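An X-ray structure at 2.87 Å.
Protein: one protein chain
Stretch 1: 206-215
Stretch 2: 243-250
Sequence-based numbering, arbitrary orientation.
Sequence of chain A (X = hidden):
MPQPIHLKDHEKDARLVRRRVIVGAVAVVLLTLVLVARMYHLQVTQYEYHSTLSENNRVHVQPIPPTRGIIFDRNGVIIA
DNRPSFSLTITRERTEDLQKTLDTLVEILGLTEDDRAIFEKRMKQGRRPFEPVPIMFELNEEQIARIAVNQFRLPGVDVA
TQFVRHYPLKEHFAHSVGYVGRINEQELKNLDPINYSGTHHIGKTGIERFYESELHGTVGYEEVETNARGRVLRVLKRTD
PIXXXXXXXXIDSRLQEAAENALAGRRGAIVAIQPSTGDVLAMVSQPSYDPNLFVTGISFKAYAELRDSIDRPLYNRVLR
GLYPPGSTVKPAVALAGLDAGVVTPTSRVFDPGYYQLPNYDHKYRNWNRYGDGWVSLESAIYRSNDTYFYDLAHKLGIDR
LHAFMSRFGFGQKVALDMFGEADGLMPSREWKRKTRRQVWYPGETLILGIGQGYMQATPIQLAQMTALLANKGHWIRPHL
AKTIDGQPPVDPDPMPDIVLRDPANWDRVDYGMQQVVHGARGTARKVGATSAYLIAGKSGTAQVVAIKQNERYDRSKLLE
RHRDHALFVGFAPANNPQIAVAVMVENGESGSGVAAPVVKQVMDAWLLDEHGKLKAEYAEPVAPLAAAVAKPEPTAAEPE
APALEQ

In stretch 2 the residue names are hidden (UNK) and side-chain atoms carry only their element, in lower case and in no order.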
# COMPACT_ATOMS: atom_id res chain seq x y z
N GLY A 206 11.33 -6.67 -8.36
CA GLY A 206 10.21 -5.98 -8.98
C GLY A 206 9.52 -6.79 -10.07
O GLY A 206 9.47 -8.03 -10.03
N ILE A 207 8.97 -6.07 -11.05
CA ILE A 207 8.21 -6.71 -12.12
C ILE A 207 9.10 -7.56 -13.01
O ILE A 207 8.67 -8.60 -13.52
CB ILE A 207 7.46 -5.63 -12.93
CG1 ILE A 207 6.36 -5.00 -12.08
CG2 ILE A 207 6.86 -6.22 -14.21
CD1 ILE A 207 5.18 -5.92 -11.84
N GLU A 208 10.36 -7.14 -13.22
CA GLU A 208 11.26 -7.90 -14.08
C GLU A 208 11.42 -9.33 -13.59
O GLU A 208 11.51 -10.27 -14.39
CB GLU A 208 12.62 -7.21 -14.16
CG GLU A 208 12.58 -5.81 -14.73
CD GLU A 208 12.76 -5.79 -16.23
OE1 GLU A 208 11.95 -6.42 -16.94
OE2 GLU A 208 13.72 -5.14 -16.71
N ARG A 209 11.46 -9.52 -12.27
CA ARG A 209 11.62 -10.85 -11.69
C ARG A 209 10.31 -11.62 -11.65
O ARG A 209 10.23 -12.76 -12.13
CB ARG A 209 12.22 -10.74 -10.29
CG ARG A 209 12.77 -12.04 -9.77
CD ARG A 209 12.70 -12.04 -8.27
NE ARG A 209 13.95 -12.49 -7.66
CZ ARG A 209 14.14 -13.71 -7.17
NH1 ARG A 209 13.16 -14.60 -7.19
NH2 ARG A 209 15.31 -14.03 -6.64
N PHE A 210 9.27 -11.03 -11.04
CA PHE A 210 8.00 -11.73 -10.86
C PHE A 210 7.49 -12.29 -12.19
O PHE A 210 6.96 -13.41 -12.24
CB PHE A 210 6.96 -10.78 -10.26
CG PHE A 210 5.77 -11.47 -9.65
CD1 PHE A 210 4.74 -11.94 -10.45
CD2 PHE A 210 5.68 -11.66 -8.28
CE1 PHE A 210 3.64 -12.58 -9.89
CE2 PHE A 210 4.59 -12.29 -7.72
CZ PHE A 210 3.57 -12.76 -8.52
N TYR A 211 7.63 -11.53 -13.27
CA TYR A 211 7.23 -11.96 -14.60
C TYR A 211 8.43 -12.24 -15.49
O TYR A 211 8.38 -12.01 -16.70
CB TYR A 211 6.32 -10.91 -15.24
CG TYR A 211 4.97 -10.78 -14.59
CD1 TYR A 211 4.04 -11.82 -14.65
CD2 TYR A 211 4.61 -9.62 -13.91
CE1 TYR A 211 2.80 -11.70 -14.07
CE2 TYR A 211 3.36 -9.50 -13.32
CZ TYR A 211 2.47 -10.54 -13.40
OH TYR A 211 1.23 -10.43 -12.82
N GLU A 212 9.53 -12.73 -14.90
CA GLU A 212 10.71 -13.06 -15.68
C GLU A 212 10.40 -14.13 -16.73
O GLU A 212 10.90 -14.07 -17.86
CB GLU A 212 11.84 -13.52 -14.76
CG GLU A 212 13.02 -14.14 -15.49
CD GLU A 212 13.77 -13.13 -16.35
OE1 GLU A 212 14.01 -12.01 -15.87
OE2 GLU A 212 14.10 -13.47 -17.50
N SER A 213 9.58 -15.12 -16.36
CA SER A 213 9.18 -16.15 -17.31
C SER A 213 8.55 -15.54 -18.56
O SER A 213 8.98 -15.80 -19.68
CB SER A 213 8.22 -17.13 -16.64
OG SER A 213 8.58 -17.36 -15.29
N GLU A 214 7.52 -14.71 -18.37
CA GLU A 214 6.80 -14.13 -19.50
C GLU A 214 7.68 -13.15 -20.27
O GLU A 214 7.64 -13.11 -21.50
CB GLU A 214 5.52 -13.46 -19.02
CG GLU A 214 4.48 -14.42 -18.46
CD GLU A 214 4.80 -14.88 -17.05
OE1 GLU A 214 5.76 -14.35 -16.45
OE2 GLU A 214 4.10 -15.78 -16.54
N LEU A 215 8.48 -12.35 -19.55
CA LEU A 215 9.32 -11.36 -20.21
C LEU A 215 10.49 -11.99 -20.96
O LEU A 215 11.07 -11.35 -21.83
CB LEU A 215 9.86 -10.36 -19.19
CG LEU A 215 8.87 -9.32 -18.65
CD1 LEU A 215 9.44 -8.62 -17.42
CD2 LEU A 215 8.51 -8.30 -19.73
N UNK A 243 9.83 -13.45 -29.03
CA UNK A 243 10.23 -12.45 -28.05
C UNK A 243 9.38 -12.54 -26.78
O UNK A 243 8.27 -13.06 -26.79
c UNK A 243 9.31 -12.84 -30.27
c UNK A 243 9.99 -11.11 -28.78
c UNK A 243 9.01 -11.43 -29.85
N UNK A 244 9.95 -12.04 -25.69
CA UNK A 244 9.26 -12.11 -24.42
C UNK A 244 7.95 -11.35 -24.46
O UNK A 244 7.76 -10.42 -25.25
N UNK A 245 7.03 -11.75 -23.59
CA UNK A 245 5.71 -11.13 -23.56
C UNK A 245 5.82 -9.72 -23.01
O UNK A 245 6.54 -9.46 -22.04
n UNK A 245 2.73 -16.28 -21.69
c UNK A 245 3.31 -14.00 -22.48
c UNK A 245 4.23 -13.21 -23.40
c UNK A 245 3.39 -15.49 -22.76
c UNK A 245 4.74 -11.95 -22.72
N UNK A 246 5.08 -8.80 -23.62
CA UNK A 246 5.10 -7.40 -23.22
C UNK A 246 4.08 -7.17 -22.11
O UNK A 246 2.97 -7.72 -22.14
c UNK A 246 5.69 -6.83 -25.61
o UNK A 246 6.84 -7.28 -25.39
o UNK A 246 5.25 -6.64 -26.76
c UNK A 246 4.81 -6.50 -24.42
N UNK A 247 4.47 -6.36 -21.13
CA UNK A 247 3.66 -6.11 -19.95
C UNK A 247 3.29 -4.64 -19.92
O UNK A 247 4.14 -3.77 -20.10
c UNK A 247 4.73 -7.99 -18.67
c UNK A 247 4.41 -6.50 -18.66
c UNK A 247 3.59 -6.14 -17.43
c UNK A 247 5.54 -8.41 -17.49
N UNK A 248 2.01 -4.37 -19.69
CA UNK A 248 1.50 -3.02 -19.50
C UNK A 248 1.21 -2.86 -18.01
O UNK A 248 0.44 -3.64 -17.43
c UNK A 248 -0.08 -1.29 -20.38
c UNK A 248 0.41 -3.33 -21.74
c UNK A 248 0.23 -2.77 -20.33
N UNK A 249 1.83 -1.86 -17.40
CA UNK A 249 1.66 -1.68 -15.97
C UNK A 249 0.45 -0.81 -15.69
O UNK A 249 0.02 -0.00 -16.52
c UNK A 249 2.91 -1.06 -15.34
c UNK A 249 4.23 -1.82 -15.48
c UNK A 249 4.17 -3.16 -14.76
c UNK A 249 5.36 -0.97 -14.93
N UNK A 250 -0.09 -0.96 -14.48
CA UNK A 250 -1.22 -0.15 -14.05
C UNK A 250 -0.80 1.26 -13.66
O UNK A 250 -1.65 2.15 -13.61
o UNK A 250 -1.99 -2.22 -13.05
c UNK A 250 -1.94 -0.81 -12.88

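Position 243 carries three side-chain carbons that close a ring onto the backbone N. The ring stays clear of stretch 1. A ring through the backbone nitrogen means Pro 243.

Position 244 has no side-chain atoms, and its backbone lies tight against Leu 215, the last residue of stretch 1: its CA is 3.2 Å from Leu 215 O, in a nearly straight CA-H...O contact. An ideal CB here would sit 1.7 Å from Leu 215 O, a plain clash. The residue is Gly 244.

Position 245 shows four carbons in a row ending in nitrogen. Its backbone N donates a hydrogen bond to Glu 214 O, at 2.6 Å and 155°, while its CB lies 4.1 Å from Glu 214 CB and its backbone O 3.3 Å from Leu 215 CD2. The unbranched chain with a terminal amine is Lys 245, extended from chi2 onward and exposed; its backbone N and O and its CB make the approaches just described.

Position 246 has two carbons, the second carrying two oxygens; CA-to-CB points away from stretch 1, and the side chain makes no contact with it. This short carboxylate is Asp 246.

At 247 there are four carbons, forked at the first, with one arm two carbons long. The end of that arm lies 3.5 Å from Tyr 211 CB, 3.6 Å from Leu 215 CG and 4.2 Å from Ile 207 CG2. Beta branching with a longer arm gives Ile 247; the atom making all three approaches is CD1, carried there by chi1 m and chi2 t.

Position 248 holds one carbon bearing two more, a compact fork that is out of reach of stretch 1: Val 248.

Position 249 has four carbons forked at the second. One tip lies 3.9 Å from Ile 207 CG1. The later fork identifies Leu 249, and that tip is CD2; CA-to-CB points sideways, but the end of the side chain comes nearer.

Position 250 has one carbon and then one oxygen, out of reach of stretch 1: Ser 250, its OG hydrogen-bonded elsewhere in the structure.

Near Leu 215, a bare glycine lets backbone meet backbone, and the hydrogen bond from Lys 245 N to Glu 214 O ties the segments together. Farther along, the strand alternates: Ile 247 and Leu 249 reach the apolar side chains of stretch 1, while Val 248 does not. The rule is backbone docking at one end, then apolar packing from alternate residues.

Stretch 2 (243-250) PGKDIVLS
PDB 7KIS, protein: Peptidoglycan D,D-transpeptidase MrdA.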